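Local coordinates for malonyl CoA-acyl carrier protein transacylase (Staphylococcus aureus, PDB 3IM9) that transfers malonyl groups from malonyl-CoA to holo acyl carrier protein, supplying malonyl-ACP for fatty acid biosynthesis, at residues 28-33 with 75-80; 79-84 with 301-306; 105-110 with 232-237; 225-230 with 247-252. One frame throughout, in Å; residues are numbered along the deposited sequence.

How the contacts relate
Two neighbouring pairs make up the set. Contacts 1 and 2, with centres about 8 Å apart, share Ser79 and Ala80 of helix 67-84 and are tied by Asp29 OD1, 2.8 Å from Leu306 N. The centres of contacts 3 and 4 are about 9 Å apart, and the two are bridged by Gln236 OE1 and Asn252 ND2 at 2.9 Å and by Val109 O and Arg228 N at 2.9 Å. Leu82 CD2 joins the pairs, packing 3.6 Å from Ala106 CB. Contact 3 lies near the probable nucleophile Ser97, about 12 Å from the side chain of Val234, while in contact 4 the side chain of Trp227 is about 7 Å from the calcium ion.

Contact 1: residues 28-33 with 75-80; sequences QDLFNN and LTHSSA
With CG set opposite its own carbonyl carbon (chi1 -63°), Leu30 sends CD1 toward helix 67-84, where His77, its ring swung opposite the backbone N (chi1 -171°), presents ND1 to the same methyl. CD1 approaches the imidazole at its edge, close to the ring plane, 4.1 Å from ND1, and the two side chains cross at about a right angle. The same methyl also meets the CB of Ala80 at 4.0 Å, about one turn further along the helix. A single leucine methyl thus carries this buried contact, and no hydrogen bond crosses between the segments.

The loop that presents Leu30 is folded on itself. Asn33 N reaches Leu30 O at 2.9 Å, and Asn33 ND2 donates to Asp29 O at 3.0 Å from well above the carbonyl plane (54° out of it). In the helix, Ser79 OG turns back to Leu75 O at 2.8 Å, on the face opposite to that used by Ser79 N.

Helix 67-84 is wedged here among helices 35-47, 99-106 and 112-128: Thr76 faces Leu41 and Val116, Leu75 packs on Tyr101, and Ser78 OG bonds to Ile281 O at the end of strand 275-281.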
loop_
_atom_site.group_PDB
_atom_site.type_symbol
_atom_site.label_atom_id
_atom_site.label_comp_id
_atom_site.label_asym_id
_atom_site.label_seq_id
_atom_site.Cartn_x
_atom_site.Cartn_y
_atom_site.Cartn_z
ATOM N N GLN A 28 -9.998 -14.072 -9.646
ATOM C CA GLN A 28 -11.069 -14.913 -10.242
ATOM C C GLN A 28 -10.633 -16.402 -10.247
ATOM O O GLN A 28 -11.492 -17.264 -10.144
ATOM C CB GLN A 28 -11.482 -14.345 -11.593
ATOM C CG GLN A 28 -10.492 -14.677 -12.588
ATOM C CD GLN A 28 -10.841 -13.993 -13.889
ATOM O OE1 GLN A 28 -9.935 -13.777 -14.699
ATOM N NE2 GLN A 28 -12.144 -13.525 -14.050
ATOM N N ASP A 29 -9.336 -16.651 -10.262
ATOM C CA ASP A 29 -8.842 -17.988 -10.239
ATOM C C ASP A 29 -8.956 -18.647 -8.895
ATOM O O ASP A 29 -8.909 -19.925 -8.801
ATOM C CB ASP A 29 -7.424 -18.028 -10.780
ATOM C CG ASP A 29 -6.412 -17.159 -9.952
ATOM O OD1 ASP A 29 -5.210 -17.525 -9.941
ATOM O OD2 ASP A 29 -6.904 -16.169 -9.360
ATOM N N LEU A 30 -9.043 -17.877 -7.822
ATOM C CA LEU A 30 -9.164 -18.463 -6.476
ATOM C C LEU A 30 -10.588 -18.917 -6.166
ATOM O O LEU A 30 -10.785 -19.855 -5.398
ATOM C CB LEU A 30 -8.699 -17.381 -5.441
ATOM C CG LEU A 30 -7.226 -16.954 -5.557
ATOM C CD1 LEU A 30 -7.070 -15.739 -4.632
ATOM C CD2 LEU A 30 -6.281 -18.070 -5.153
ATOM N N PHE A 31 -11.562 -18.131 -6.641
ATOM C CA PHE A 31 -12.919 -18.244 -6.145
ATOM C C PHE A 31 -13.472 -19.654 -6.513
ATOM O O PHE A 31 -13.513 -20.044 -7.721
ATOM C CB PHE A 31 -13.806 -17.116 -6.706
ATOM C CG PHE A 31 -15.106 -17.038 -6.113
ATOM C CD1 PHE A 31 -16.262 -17.012 -6.895
ATOM C CD2 PHE A 31 -15.237 -16.885 -4.690
ATOM C CE1 PHE A 31 -17.545 -16.868 -6.212
ATOM C CE2 PHE A 31 -16.457 -16.713 -4.065
ATOM C CZ PHE A 31 -17.638 -16.695 -4.832
ATOM N N ASN A 32 -13.946 -20.322 -5.452
ATOM C CA ASN A 32 -14.459 -21.732 -5.584
ATOM C C ASN A 32 -13.450 -22.726 -6.030
ATOM O O ASN A 32 -13.858 -23.824 -6.427
ATOM C CB ASN A 32 -15.695 -21.787 -6.502
ATOM C CG ASN A 32 -16.896 -21.001 -5.884
ATOM O OD1 ASN A 32 -17.100 -21.074 -4.663
ATOM N ND2 ASN A 32 -17.631 -20.237 -6.677
ATOM N N ASN A 33 -12.163 -22.365 -5.993
ATOM C CA ASN A 33 -11.063 -23.299 -6.281
ATOM C C ASN A 33 -10.124 -23.538 -5.132
ATOM O O ASN A 33 -9.147 -24.275 -5.252
ATOM C CB ASN A 33 -10.267 -22.813 -7.537
ATOM C CG ASN A 33 -11.129 -22.852 -8.795
ATOM O OD1 ASN A 33 -11.747 -23.885 -9.083
ATOM N ND2 ASN A 33 -11.208 -21.731 -9.549
ATOM N N LEU A 75 -7.327 -5.473 -0.530
ATOM C CA LEU A 75 -7.271 -6.213 0.741
ATOM C C LEU A 75 -7.825 -7.623 0.596
ATOM O O LEU A 75 -7.228 -8.574 1.155
ATOM C CB LEU A 75 -8.046 -5.409 1.815
ATOM C CG LEU A 75 -7.917 -6.054 3.202
ATOM C CD1 LEU A 75 -6.672 -5.534 3.885
ATOM C CD2 LEU A 75 -9.124 -5.616 4.019
ATOM N N THR A 76 -8.965 -7.727 -0.118
ATOM C CA THR A 76 -9.611 -9.020 -0.252
ATOM C C THR A 76 -8.722 -9.971 -1.051
ATOM O O THR A 76 -8.516 -11.157 -0.643
ATOM C CB THR A 76 -10.907 -8.845 -0.979
ATOM O OG1 THR A 76 -11.748 -8.069 -0.082
ATOM C CG2 THR A 76 -11.609 -10.203 -1.217
ATOM N N HIS A 77 -8.107 -9.524 -2.154
ATOM C CA HIS A 77 -7.277 -10.410 -2.974
ATOM C C HIS A 77 -6.042 -10.847 -2.190
ATOM O O HIS A 77 -5.747 -12.053 -2.098
ATOM C CB HIS A 77 -6.849 -9.629 -4.213
ATOM C CG HIS A 77 -6.165 -10.470 -5.271
ATOM N ND1 HIS A 77 -5.987 -11.849 -5.242
ATOM C CD2 HIS A 77 -5.646 -10.015 -6.425
ATOM C CE1 HIS A 77 -5.393 -12.203 -6.389
ATOM N NE2 HIS A 77 -5.154 -11.091 -7.096
ATOM N N SER A 78 -5.330 -9.928 -1.551
ATOM C CA SER A 78 -4.145 -10.278 -0.801
ATOM C C SER A 78 -4.486 -11.200 0.378
ATOM O O SER A 78 -3.740 -12.154 0.652
ATOM C CB SER A 78 -3.430 -9.019 -0.272
ATOM O OG SER A 78 -2.760 -8.351 -1.356
ATOM N N SER A 79 -5.615 -10.913 1.047
ATOM C CA SER A 79 -5.960 -11.747 2.236
ATOM C C SER A 79 -6.400 -13.130 1.769
ATOM O O SER A 79 -6.230 -14.117 2.529
ATOM C CB SER A 79 -7.088 -11.074 2.997
ATOM O OG SER A 79 -6.596 -9.829 3.601
ATOM N N ALA A 80 -7.040 -13.234 0.618
ATOM C CA ALA A 80 -7.517 -14.543 0.122
ATOM C C ALA A 80 -6.318 -15.392 -0.226
ATOM O O ALA A 80 -6.249 -16.584 0.107
ATOM C CB ALA A 80 -8.426 -14.350 -1.123
#

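Contact 2: residues 79-84 with 301-306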
loop_
_atom_site.group_PDB
_atom_site.type_symbol
_atom_site.label_atom_id
_atom_site.label_comp_id
_atom_site.label_asym_id
_atom_site.label_seq_id
_atom_site.Cartn_x
_atom_site.Cartn_y
_atom_site.Cartn_z
ATOM N N SER A 79 -5.615 -10.913 1.047
ATOM C CA SER A 79 -5.960 -11.747 2.236
ATOM C C SER A 79 -6.400 -13.130 1.769
ATOM O O SER A 79 -6.230 -14.117 2.529
ATOM C CB SER A 79 -7.088 -11.074 2.997
ATOM O OG SER A 79 -6.596 -9.829 3.601
ATOM N N ALA A 80 -7.040 -13.234 0.618
ATOM C CA ALA A 80 -7.517 -14.543 0.122
ATOM C C ALA A 80 -6.318 -15.392 -0.226
ATOM O O ALA A 80 -6.249 -16.584 0.107
ATOM C CB ALA A 80 -8.426 -14.350 -1.123
ATOM N N LEU A 81 -5.324 -14.792 -0.883
ATOM C CA LEU A 81 -4.066 -15.497 -1.163
ATOM C C LEU A 81 -3.412 -15.907 0.109
ATOM O O LEU A 81 -2.888 -17.048 0.237
ATOM C CB LEU A 81 -3.094 -14.689 -2.022
ATOM C CG LEU A 81 -3.516 -14.401 -3.438
ATOM C CD1 LEU A 81 -2.643 -13.324 -4.060
ATOM C CD2 LEU A 81 -3.392 -15.637 -4.322
ATOM N N LEU A 82 -3.295 -14.987 1.055
ATOM C CA LEU A 82 -2.646 -15.265 2.333
ATOM C C LEU A 82 -3.317 -16.459 3.031
ATOM O O LEU A 82 -2.589 -17.312 3.526
ATOM C CB LEU A 82 -2.659 -13.932 3.167
ATOM C CG LEU A 82 -1.914 -14.061 4.493
ATOM C CD1 LEU A 82 -0.461 -14.093 4.206
ATOM C CD2 LEU A 82 -2.259 -12.819 5.195
ATOM N N ALA A 83 -4.653 -16.539 3.009
ATOM C CA ALA A 83 -5.413 -17.590 3.771
ATOM C C ALA A 83 -5.063 -18.945 3.084
ATOM O O ALA A 83 -5.090 -19.959 3.773
ATOM C CB ALA A 83 -6.855 -17.275 3.707
ATOM N N ALA A 84 -4.730 -18.971 1.789
ATOM C CA ALA A 84 -4.505 -20.228 1.036
ATOM C C ALA A 84 -3.095 -20.734 1.211
ATOM O O ALA A 84 -2.820 -21.908 0.896
ATOM C CB ALA A 84 -4.823 -20.069 -0.453
ATOM N N THR A 301 10.098 -13.014 -4.208
ATOM C CA THR A 301 9.090 -13.934 -4.653
ATOM C C THR A 301 7.769 -13.209 -4.818
ATOM O O THR A 301 7.427 -12.396 -3.955
ATOM C CB THR A 301 8.918 -15.062 -3.607
ATOM O OG1 THR A 301 10.180 -15.798 -3.552
ATOM C CG2 THR A 301 7.754 -16.006 -4.015
ATOM N N SER A 302 7.036 -13.509 -5.912
ATOM C CA SER A 302 5.713 -12.893 -6.078
ATOM C C SER A 302 4.655 -14.002 -6.080
ATOM O O SER A 302 4.822 -14.985 -6.861
ATOM C CB SER A 302 5.643 -12.086 -7.407
ATOM O OG SER A 302 4.277 -11.863 -7.762
ATOM N N ILE A 303 3.604 -13.844 -5.267
ATOM C CA ILE A 303 2.424 -14.735 -5.213
ATOM C C ILE A 303 1.226 -13.970 -5.727
ATOM O O ILE A 303 0.769 -13.031 -5.037
ATOM C CB ILE A 303 2.152 -15.300 -3.776
ATOM C CG1 ILE A 303 3.425 -15.911 -3.204
ATOM C CG2 ILE A 303 0.948 -16.253 -3.749
ATOM C CD1 ILE A 303 3.876 -17.098 -3.871
ATOM N N GLN A 304 0.781 -14.326 -6.931
ATOM C CA GLN A 304 -0.321 -13.588 -7.617
ATOM C C GLN A 304 -1.526 -14.502 -7.872
ATOM O O GLN A 304 -2.668 -14.046 -7.829
ATOM C CB GLN A 304 0.157 -13.009 -8.954
ATOM C CG GLN A 304 1.256 -11.982 -8.828
ATOM C CD GLN A 304 1.725 -11.499 -10.158
ATOM O OE1 GLN A 304 2.936 -11.369 -10.403
ATOM N NE2 GLN A 304 0.811 -11.135 -10.977
ATOM N N THR A 305 -1.237 -15.794 -8.118
ATOM C CA THR A 305 -2.315 -16.683 -8.592
ATOM C C THR A 305 -2.461 -17.900 -7.731
ATOM O O THR A 305 -1.569 -18.207 -6.936
ATOM C CB THR A 305 -1.880 -17.191 -10.006
ATOM O OG1 THR A 305 -0.715 -18.006 -9.941
ATOM C CG2 THR A 305 -1.617 -15.990 -11.027
ATOM N N LEU A 306 -3.540 -18.639 -8.008
ATOM C CA LEU A 306 -3.733 -19.965 -7.359
ATOM C C LEU A 306 -2.574 -20.887 -7.716
ATOM O O LEU A 306 -2.097 -21.639 -6.855
ATOM C CB LEU A 306 -5.068 -20.533 -7.836
ATOM C CG LEU A 306 -5.361 -21.884 -7.146
ATOM C CD1 LEU A 306 -5.396 -21.809 -5.601
ATOM C CD2 LEU A 306 -6.666 -22.323 -7.753
#
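Leu81, on the helical turn closed by the 2.9 Å bond from Ala83 N to Ser79 O, leans on the backbone oxygens of Ile303, Gln304 and Thr305. A chi1 of -66° keeps the leucine branch beside the backbone N and sends both methyls across the gap. CD1 lies 3.6 Å from Ile303 O and 3.8 Å from Gln304 O. CD2 straddles the next step of the chain, 3.9 Å from Gln304 O and 4.1 Å from Thr305 O. The branched end of the leucine is therefore laid along three successive backbone oxygens, a van der Waals contact without a hydrogen bond across it.

Side chain meets side chain more distantly, Leu81 CD2 standing 4.4 Å from Ile303 CG2. The CB of Ile303 points at the helix, but its CD1 leads away from it.

In the fold this is helix-on-sheet packing. Strand 299-303 is an outer strand of the four-stranded parallel sheet, bonded through the backbone of Ile303 to Glu280 and Gly282, and helix 67-84 covers its C-terminal end; Leu81 also touches Ile281 of the neighbouring strand.

Past the strand the chain turns into helix 306-312. Thr305 is its N-cap, OG1 bonding to Asp308 N, while Asp308 OD2 accepts from Gln304 N. The first turn of that helix brings Val309 against both Leu81 and Ala84.

Contact 3: residues 105-110 with 232-237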
loop_
_atom_site.group_PDB
_atom_site.type_symbol
_atom_site.label_atom_id
_atom_site.label_comp_id
_atom_site.label_asym_id
_atom_site.label_seq_id
_atom_site.Cartn_x
_atom_site.Cartn_y
_atom_site.Cartn_z
ATOM N N VAL A 105 -3.926 -7.424 8.789
ATOM C CA VAL A 105 -4.666 -8.704 8.832
ATOM C C VAL A 105 -3.641 -9.832 8.983
ATOM O O VAL A 105 -3.881 -10.779 9.795
ATOM C CB VAL A 105 -5.444 -8.841 7.485
ATOM C CG1 VAL A 105 -6.049 -10.267 7.307
ATOM C CG2 VAL A 105 -6.571 -7.809 7.447
ATOM N N ALA A 106 -2.514 -9.803 8.268
ATOM C CA ALA A 106 -1.504 -10.880 8.283
ATOM C C ALA A 106 -0.958 -11.072 9.747
ATOM O O ALA A 106 -0.747 -12.236 10.206
ATOM C CB ALA A 106 -0.331 -10.575 7.327
ATOM N N ALA A 107 -0.795 -9.949 10.454
ATOM C CA ALA A 107 -0.156 -9.943 11.807
ATOM C C ALA A 107 -1.245 -10.020 12.870
ATOM O O ALA A 107 -0.902 -9.902 14.068
ATOM C CB ALA A 107 0.641 -8.637 11.959
ATOM N N ASP A 108 -2.503 -10.227 12.515
ATOM C CA ASP A 108 -3.595 -10.359 13.483
ATOM C C ASP A 108 -3.829 -9.141 14.344
ATOM O O ASP A 108 -4.496 -9.205 15.404
ATOM C CB ASP A 108 -3.304 -11.600 14.381
ATOM C CG ASP A 108 -3.681 -12.900 13.656
ATOM O OD1 ASP A 108 -4.430 -12.811 12.603
ATOM O OD2 ASP A 108 -3.197 -14.000 14.067
ATOM N N VAL A 109 -3.407 -7.977 13.828
ATOM C CA VAL A 109 -3.883 -6.714 14.407
ATOM C C VAL A 109 -5.360 -6.516 14.238
ATOM O O VAL A 109 -6.054 -5.957 15.074
ATOM C CB VAL A 109 -3.033 -5.529 13.817
ATOM C CG1 VAL A 109 -3.645 -4.237 14.301
ATOM C CG2 VAL A 109 -1.573 -5.696 14.149
ATOM N N LEU A 110 -5.854 -6.828 13.045
ATOM C CA LEU A 110 -7.232 -6.681 12.700
ATOM C C LEU A 110 -7.688 -8.017 12.072
ATOM O O LEU A 110 -6.897 -8.640 11.373
ATOM C CB LEU A 110 -7.467 -5.617 11.613
ATOM C CG LEU A 110 -7.237 -4.176 12.079
ATOM C CD1 LEU A 110 -7.343 -3.278 10.770
ATOM C CD2 LEU A 110 -8.263 -3.664 13.142
ATOM N N PHE A 232 3.889 -10.260 14.764
ATOM C CA PHE A 232 5.276 -10.055 14.312
ATOM C C PHE A 232 5.234 -8.566 13.838
ATOM O O PHE A 232 4.115 -8.062 13.583
ATOM C CB PHE A 232 5.729 -11.060 13.209
ATOM C CG PHE A 232 4.686 -11.291 12.132
ATOM C CD1 PHE A 232 3.742 -12.333 12.260
ATOM C CD2 PHE A 232 4.593 -10.447 10.981
ATOM C CE1 PHE A 232 2.766 -12.563 11.311
ATOM C CE2 PHE A 232 3.566 -10.680 10.028
ATOM C CZ PHE A 232 2.629 -11.660 10.172
ATOM N N PRO A 233 6.412 -7.909 13.781
ATOM C CA PRO A 233 6.400 -6.436 13.540
ATOM C C PRO A 233 5.880 -6.061 12.121
ATOM O O PRO A 233 6.227 -6.666 11.119
ATOM C CB PRO A 233 7.861 -6.023 13.642
ATOM C CG PRO A 233 8.577 -7.183 14.553
ATOM C CD PRO A 233 7.756 -8.413 14.129
ATOM N N VAL A 234 5.089 -4.995 12.146
ATOM C CA VAL A 234 4.536 -4.355 10.913
ATOM C C VAL A 234 5.446 -3.127 10.743
ATOM O O VAL A 234 5.471 -2.232 11.660
ATOM C CB VAL A 234 3.118 -3.957 11.120
ATOM C CG1 VAL A 234 2.617 -3.222 9.839
ATOM C CG2 VAL A 234 2.205 -5.152 11.478
ATOM N N VAL A 235 6.178 -3.030 9.638
ATOM C CA VAL A 235 7.022 -1.843 9.390
ATOM C C VAL A 235 6.093 -0.792 8.802
ATOM O O VAL A 235 5.618 -0.953 7.685
ATOM C CB VAL A 235 8.186 -2.146 8.505
ATOM C CG1 VAL A 235 9.107 -0.899 8.330
ATOM C CG2 VAL A 235 9.027 -3.258 9.201
ATOM N N GLN A 236 5.789 0.253 9.559
ATOM C CA GLN A 236 4.733 1.198 9.184
ATOM C C GLN A 236 5.228 2.255 8.213
ATOM O O GLN A 236 6.402 2.708 8.244
ATOM C CB GLN A 236 4.066 1.844 10.401
ATOM C CG GLN A 236 3.408 0.729 11.209
ATOM C CD GLN A 236 2.324 1.296 12.151
ATOM O OE1 GLN A 236 2.619 1.667 13.321
ATOM N NE2 GLN A 236 1.090 1.373 11.686
ATOM N N ASN A 237 4.308 2.661 7.300
ATOM C CA ASN A 237 4.658 3.623 6.284
ATOM C C ASN A 237 5.073 4.989 6.844
ATOM O O ASN A 237 5.850 5.691 6.192
ATOM C CB ASN A 237 3.425 3.855 5.363
ATOM C CG ASN A 237 3.133 2.737 4.400
ATOM O OD1 ASN A 237 3.916 1.761 4.184
ATOM N ND2 ASN A 237 1.966 2.863 3.824
#
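Ala107 and Phe232 form the tight part of this contact. The CB of Ala107 sits over one face of the phenyl ring, 4.2 Å from its centroid and 20° off the normal, a CH-pi contact displaced toward the rim. The same methyl is 3.9 Å from Val234 CG2, so it is wedged between ring and valine. The ring reaches this place because Phe232 CG lies between its backbone N and carbonyl carbon (chi1 43°), folding the phenyl toward the end of helix 99-106. Its tip, CZ, comes 3.4 Å from Ala106 O in an oblique approach and 3.7 Å from Ala107 CA.

Looser is the methyl of Ala106, whose CB comes no nearer than 4.2 Å to Phe232 CZ; both residues are partly exposed, whereas Ala107 and Val234 are buried. Pro90 and Thr93 also touch the phenylalanine, and the backbone of Pro233 and Val235 pairs with Thr93 on strand 92-95, the strand that leads to the probable nucleophile Ser97.

No hydrogen bond joins the two segments, and the side chains that meet are all apolar, which implies that shape fit and dispersion are mainly what hold them together.

Contact 4: residues 225-230 with 247-252; sequences FEWRDA and EVIKSN
Trp227 and Lys250 account for the aromatic part of the contact: the aliphatic chain of the lysine is laid over one face of the indole, crossing it at about a right angle. Its CB is 3.7 Å from Trp227 CE3, and further out CD stands 3.8 Å from the centroid of the five-membered ring, 3° off the normal, a CH-pi contact almost straight above it. This span is possible because the lysine is fully extended, all four of its torsions lying near 180° (chi1 178°).

Apolar contacts come from the two branches of Ile249. CG2 meets the indole at its edge, 4.3 Å from Trp227 CZ3, and CD1 reaches Ala230 CB at 4.0 Å.

In the fold, the loop 225-230 leads into the short antiparallel pair 234-235 and 242-243, after which the chain returns on helix 246-256. That helix also supplies Met253 and Gln256 to the calcium site, and Leu104 of helix 99-106 touches both Trp227 and Ile249.

Polar links at the far end of the lysine run to a water and to Asn223. Lys250 NZ donates to the water at 3.0 Å, which in turn donates to Phe225 O at 2.8 Å, and NZ also bonds to Asn223 OD1. Two further bonds anchor the loop: Trp227 NE1 bonds to Ile222 O, and Asp229 OD1 to Lys246 N at the start of the helix.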
loop_
_atom_site.group_PDB
_atom_site.type_symbol
_atom_site.label_atom_id
_atom_site.label_comp_id
_atom_site.label_asym_id
_atom_site.label_seq_id
_atom_site.Cartn_x
_atom_site.Cartn_y
_atom_site.Cartn_z
ATOM N N PHE A 225 -13.854 -0.795 16.080
ATOM C CA PHE A 225 -13.334 -2.128 15.943
ATOM C C PHE A 225 -12.303 -2.356 17.018
ATOM O O PHE A 225 -11.653 -1.405 17.487
ATOM C CB PHE A 225 -12.630 -2.199 14.556
ATOM C CG PHE A 225 -13.581 -1.906 13.442
ATOM C CD1 PHE A 225 -13.779 -0.595 12.981
ATOM C CD2 PHE A 225 -14.387 -2.958 12.899
ATOM C CE1 PHE A 225 -14.741 -0.316 12.071
ATOM C CE2 PHE A 225 -15.357 -2.682 11.958
ATOM C CZ PHE A 225 -15.571 -1.317 11.507
ATOM N N GLU A 226 -12.006 -3.624 17.294
ATOM C CA GLU A 226 -10.993 -3.977 18.269
ATOM C C GLU A 226 -9.668 -4.157 17.551
ATOM O O GLU A 226 -9.550 -4.895 16.580
ATOM C CB GLU A 226 -11.423 -5.298 18.949
ATOM C CG GLU A 226 -10.347 -5.835 19.843
ATOM C CD GLU A 226 -10.749 -7.187 20.450
ATOM O OE1 GLU A 226 -9.962 -8.171 20.262
ATOM O OE2 GLU A 226 -11.869 -7.235 21.074
ATOM N N TRP A 227 -8.647 -3.429 17.978
ATOM C CA TRP A 227 -7.325 -3.556 17.468
ATOM C C TRP A 227 -6.491 -4.380 18.440
ATOM O O TRP A 227 -6.562 -4.185 19.694
ATOM C CB TRP A 227 -6.668 -2.178 17.324
ATOM C CG TRP A 227 -7.369 -1.336 16.297
ATOM C CD1 TRP A 227 -8.669 -0.942 16.288
ATOM C CD2 TRP A 227 -6.771 -0.845 15.082
ATOM N NE1 TRP A 227 -8.937 -0.187 15.109
ATOM C CE2 TRP A 227 -7.780 -0.151 14.379
ATOM C CE3 TRP A 227 -5.473 -0.941 14.542
ATOM C CZ2 TRP A 227 -7.538 0.485 13.121
ATOM C CZ3 TRP A 227 -5.227 -0.273 13.285
ATOM C CH2 TRP A 227 -6.272 0.388 12.617
ATOM N N ARG A 228 -5.718 -5.307 17.922
ATOM C CA ARG A 228 -4.834 -6.133 18.723
ATOM C C ARG A 228 -3.410 -5.888 18.516
ATOM O O ARG A 228 -2.990 -5.372 17.461
ATOM C CB ARG A 228 -5.138 -7.629 18.467
ATOM C CG ARG A 228 -6.548 -7.999 18.917
ATOM C CD ARG A 228 -6.847 -9.446 18.633
ATOM N NE ARG A 228 -6.833 -9.712 17.192
ATOM C CZ ARG A 228 -7.823 -9.429 16.329
ATOM N NH1 ARG A 228 -8.980 -8.842 16.706
ATOM N NH2 ARG A 228 -7.666 -9.766 15.068
ATOM N N ASP A 229 -2.559 -6.329 19.436
ATOM C CA ASP A 229 -1.113 -6.270 19.185
ATOM C C ASP A 229 -0.735 -7.128 17.964
ATOM O O ASP A 229 -1.456 -8.069 17.631
ATOM C CB ASP A 229 -0.332 -6.729 20.417
ATOM C CG ASP A 229 -0.393 -5.726 21.552
ATOM O OD1 ASP A 229 -0.570 -4.521 21.274
ATOM O OD2 ASP A 229 -0.264 -6.142 22.722
ATOM N N ALA A 230 0.380 -6.816 17.296
ATOM C CA ALA A 230 0.784 -7.594 16.110
ATOM C C ALA A 230 1.551 -8.846 16.588
ATOM O O ALA A 230 2.435 -8.722 17.501
ATOM C CB ALA A 230 1.705 -6.710 15.237
ATOM N N GLU A 247 -1.862 0.296 20.098
ATOM C CA GLU A 247 -2.198 1.741 20.142
ATOM C C GLU A 247 -1.200 2.519 19.277
ATOM O O GLU A 247 -1.585 3.525 18.638
ATOM C CB GLU A 247 -2.089 2.306 21.630
ATOM C CG GLU A 247 -3.255 1.950 22.570
ATOM C CD GLU A 247 -4.665 2.403 22.133
ATOM O OE1 GLU A 247 -5.633 1.762 22.582
ATOM O OE2 GLU A 247 -4.858 3.360 21.337
ATOM N N VAL A 248 0.047 2.085 19.194
ATOM C CA VAL A 248 0.973 2.770 18.368
ATOM C C VAL A 248 0.577 2.511 16.878
ATOM O O VAL A 248 0.555 3.451 16.066
ATOM C CB VAL A 248 2.338 2.266 18.562
ATOM C CG1 VAL A 248 3.333 2.804 17.518
ATOM C CG2 VAL A 248 2.771 2.559 20.088
ATOM N N ILE A 249 0.269 1.273 16.555
ATOM C CA ILE A 249 -0.106 0.969 15.146
ATOM C C ILE A 249 -1.345 1.728 14.777
ATOM O O ILE A 249 -1.398 2.380 13.674
ATOM C CB ILE A 249 -0.262 -0.526 15.019
ATOM C CG1 ILE A 249 1.076 -1.209 15.062
ATOM C CG2 ILE A 249 -1.009 -0.914 13.695
ATOM C CD1 ILE A 249 0.979 -2.746 15.180
ATOM N N LYS A 250 -2.373 1.746 15.619
ATOM C CA LYS A 250 -3.640 2.411 15.297
ATOM C C LYS A 250 -3.393 3.922 15.082
ATOM O O LYS A 250 -3.861 4.550 14.100
ATOM C CB LYS A 250 -4.664 2.148 16.414
ATOM C CG LYS A 250 -6.042 2.843 16.203
ATOM C CD LYS A 250 -7.045 2.467 17.379
ATOM C CE LYS A 250 -8.372 3.253 17.245
ATOM N NZ LYS A 250 -9.183 3.216 18.514
ATOM N N SER A 251 -2.620 4.548 15.969
ATOM C CA SER A 251 -2.361 5.980 15.830
ATOM C C SER A 251 -1.606 6.251 14.519
ATOM O O SER A 251 -1.884 7.220 13.789
ATOM C CB SER A 251 -1.408 6.393 16.986
ATOM O OG SER A 251 -1.086 7.748 16.815
ATOM N N ASN A 252 -0.711 5.348 14.159
ATOM C CA ASN A 252 0.061 5.493 12.909
ATOM C C ASN A 252 -0.787 5.232 11.666
ATOM O O ASN A 252 -0.397 5.741 10.599
ATOM C CB ASN A 252 1.253 4.548 12.959
ATOM C CG ASN A 252 2.394 5.149 13.791
ATOM O OD1 ASN A 252 2.427 6.370 14.026
ATOM N ND2 ASN A 252 3.305 4.325 14.193
HETATM O O HOH W 1 -10.679 0.712 18.984
#